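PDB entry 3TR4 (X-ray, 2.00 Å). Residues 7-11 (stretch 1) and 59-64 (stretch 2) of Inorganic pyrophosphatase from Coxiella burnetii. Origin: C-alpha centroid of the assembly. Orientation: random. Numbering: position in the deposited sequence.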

ATOM      1  N   LEU B   7      21.224  25.427   7.318  1.00 69.63           N
ATOM      2  CA  LEU B   7      20.932  25.467   8.745  1.00 66.91           C
ATOM      3  C   LEU B   7      19.463  25.783   8.997  1.00 52.77           C
ATOM      4  O   LEU B   7      19.008  26.900   8.759  1.00 55.01           O
ATOM      5  N   VAL B   8      18.726  24.794   9.488  1.00 63.33           N
ATOM      6  CA  VAL B   8      17.308  24.965   9.765  1.00 48.04           C
ATOM      7  C   VAL B   8      17.088  25.329  11.229  1.00 37.84           C
ATOM      8  O   VAL B   8      17.437  24.562  12.124  1.00 43.82           O
ATOM      9  N   SER B   9      16.510  26.500  11.469  1.00 31.85           N
ATOM     10  CA  SER B   9      16.257  26.958  12.831  1.00 34.69           C
ATOM     11  C   SER B   9      15.191  26.110  13.519  1.00 35.73           C
ATOM     12  O   SER B   9      14.374  25.457  12.862  1.00 33.63           O
ATOM     13  N   ALA B  10      15.201  26.130  14.847  1.00 31.39           N
ATOM     14  CA  ALA B  10      14.231  25.386  15.637  1.00 32.06           C
ATOM     15  C   ALA B  10      12.818  25.932  15.448  1.00 30.48           C
ATOM     16  O   ALA B  10      11.834  25.248  15.726  1.00 32.93           O
ATOM     17  N   GLY B  11      12.724  27.169  14.973  1.00 32.76           N
ATOM     18  CA  GLY B  11      11.434  27.808  14.787  1.00 35.36           C
ATOM     19  C   GLY B  11      11.213  28.957  15.753  1.00 37.39           C
ATOM     20  O   GLY B  11      12.164  29.484  16.335  1.00 35.53           O
ATOM     21  N   PHE B  59      12.421  15.170  14.849  1.00 20.36           N
ATOM     22  CA  PHE B  59      13.241  15.953  15.757  1.00 24.02           C
ATOM     23  C   PHE B  59      13.146  17.432  15.415  1.00 24.73           C
ATOM     24  O   PHE B  59      12.738  17.800  14.310  1.00 26.37           O
ATOM     25  N   VAL B  60      13.518  18.276  16.372  1.00 26.62           N
ATOM     26  CA  VAL B  60      13.602  19.714  16.147  1.00 23.18           C
ATOM     27  C   VAL B  60      15.030  20.071  15.761  1.00 23.76           C
ATOM     28  O   VAL B  60      15.953  19.846  16.541  1.00 23.00           O
ATOM     29  N   PRO B  61      15.221  20.638  14.558  1.00 22.93           N
ATOM     30  CA  PRO B  61      16.562  21.037  14.121  1.00 29.07           C
ATOM     31  C   PRO B  61      17.089  22.157  15.007  1.00 34.70           C
ATOM     32  O   PRO B  61      16.287  22.901  15.565  1.00 28.13           O
ATOM     33  N   SER B  62      18.409  22.279  15.122  1.00 31.92           N
ATOM     34  CA  SER B  62      19.021  23.324  15.942  1.00 32.44           C
ATOM     35  C   SER B  62      18.664  23.194  17.421  1.00 32.51           C
ATOM     36  O   SER B  62      18.496  24.191  18.120  1.00 33.70           O
ATOM     37  N   THR B  63      18.549  21.955  17.887  1.00 31.61           N
ATOM     38  CA  THR B  63      18.359  21.681  19.305  1.00 32.74           C
ATOM     39  C   THR B  63      19.264  20.535  19.718  1.00 33.25           C
ATOM     40  O   THR B  63      19.735  19.772  18.873  1.00 28.95           O
ATOM     41  N   LEU B  64      19.493  20.410  21.019  1.00 31.34           N
ATOM     42  CA  LEU B  64      20.364  19.372  21.544  1.00 34.10           C
ATOM     43  C   LEU B  64      19.801  18.816  22.845  1.00 34.52           C
ATOM     44  O   LEU B  64      19.728  19.522  23.853  1.00 32.72           O
TER

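Along stretch 2, Phe-59 contributes nothing to the contact: its chi1 is 66° (p), and its nearest approach is CE2 to Val-8 O, 7.4 Å. Packing begins at Val-60, whose CA-to-CB bond runs sideways. With chi1 at -173° (t), its CG1 comes 3.7 Å from CB of Ala-10, an apolar contact at van der Waals distance.

Pro-61 CA and Ala-10 CA, 5.2 Å apart, are the nearest CA pair across the stretches, and the CA-to-CB bond of Pro-61 points toward stretch 1. Its ring, puckered C-gamma exo, meets Val-8 in two ways: Pro-61 CB is 3.2 Å from Val-8 O, and Pro-61 CG is 3.7 Å from Val-8 CG1, the valine being in the t rotamer (chi1 -180°). The backbone joins in as well. Pro-61 O sits 3.2 Å from Ala-10 CA, a CA-H...O contact with an angle of 121° at the hydrogen. Pro-61 O is also 3.5 Å from Ala-10 N, but the poor angle excludes a hydrogen bond.

The CA-to-CB bond of Ser-62 also points toward stretch 1, and the residue supplies the one hydrogen bond between the stretches. At chi1 -70° (m), its OG donates to Val-8 O over 2.8 Å, tying a side chain to the opposing backbone. Its phi/psi of 63/35 is a left-handed conformation, and its CB lies 3.8 Å from Ala-10 N.

Thr-63 (chi1 68°, p) places CG2 3.9 Å from Ala-10 CB, so the small methyl of Ala-10 is contacted by both Val-60 and Thr-63. Its OG1 instead serves stretch 2, donating to Val-60 O at 2.6 Å and bridging the residues before and after Pro-61 and Ser-62; it is also hydrogen-bonded elsewhere in the structure. Leu-64, chi1 178° (t) and chi2 61° (p), is out of reach: its nearest approach is CB to Ala-10 CB, 10.1 Å.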

ATOM      1  CB  LEU B   7      21.811  26.504   9.445  1.00 72.30           C
ATOM      2  CG  LEU B   7      23.320  26.335   9.275  1.00 79.75           C
ATOM      3  CD1 LEU B   7      24.064  27.379  10.093  1.00 81.95           C
ATOM      4  CD2 LEU B   7      23.746  24.932   9.672  1.00 82.91           C
ATOM      5  CB  VAL B   8      16.521  23.687   9.434  1.00 44.54           C
ATOM      6  CG1 VAL B   8      15.045  23.885   9.724  1.00 47.46           C
ATOM      7  CG2 VAL B   8      16.736  23.300   7.981  1.00 42.61           C
ATOM      8  CB  SER B   9      15.831  28.427  12.844  1.00 39.98           C
ATOM      9  OG  SER B   9      14.424  28.556  12.708  1.00 35.00           O
ATOM     10  CB  ALA B  10      14.617  25.413  17.106  1.00 25.42           C
ATOM     11  CB  PHE B  59      14.699  15.496  15.677  1.00 24.51           C
ATOM     12  CG  PHE B  59      15.350  15.779  14.350  1.00 30.58           C
ATOM     13  CD1 PHE B  59      15.249  14.874  13.305  1.00 29.22           C
ATOM     14  CD2 PHE B  59      16.057  16.952  14.146  1.00 26.52           C
ATOM     15  CE1 PHE B  59      15.844  15.134  12.083  1.00 31.56           C
ATOM     16  CE2 PHE B  59      16.653  17.217  12.929  1.00 28.06           C
ATOM     17  CZ  PHE B  59      16.548  16.309  11.897  1.00 32.40           C
ATOM     18  CB  VAL B  60      13.235  20.510  17.419  1.00 23.41           C
ATOM     19  CG1 VAL B  60      13.162  22.007  17.120  1.00 21.66           C
ATOM     20  CG2 VAL B  60      11.925  20.013  17.995  1.00 20.41           C
ATOM     21  CB  PRO B  61      16.331  21.571  12.702  1.00 28.93           C
ATOM     22  CG  PRO B  61      14.943  21.198  12.336  1.00 28.65           C
ATOM     23  CD  PRO B  61      14.182  21.054  13.606  1.00 26.40           C
ATOM     24  CB  SER B  62      18.654  24.715  15.425  1.00 30.40           C
ATOM     25  OG  SER B  62      19.300  24.973  14.193  1.00 35.97           O
ATOM     26  CB  THR B  63      16.903  21.298  19.630  1.00 31.04           C
ATOM     27  OG1 THR B  63      16.596  20.022  19.050  1.00 27.70           O
ATOM     28  CG2 THR B  63      15.947  22.346  19.099  1.00 29.59           C
ATOM     29  CB  LEU B  64      21.771  19.932  21.774  1.00 38.90           C
ATOM     30  CG  LEU B  64      22.805  18.974  22.367  1.00 46.53           C
ATOM     31  CD1 LEU B  64      23.013  17.781  21.447  1.00 51.69           C
ATOM     32  CD2 LEU B  64      24.114  19.698  22.617  1.00 48.64           C
TER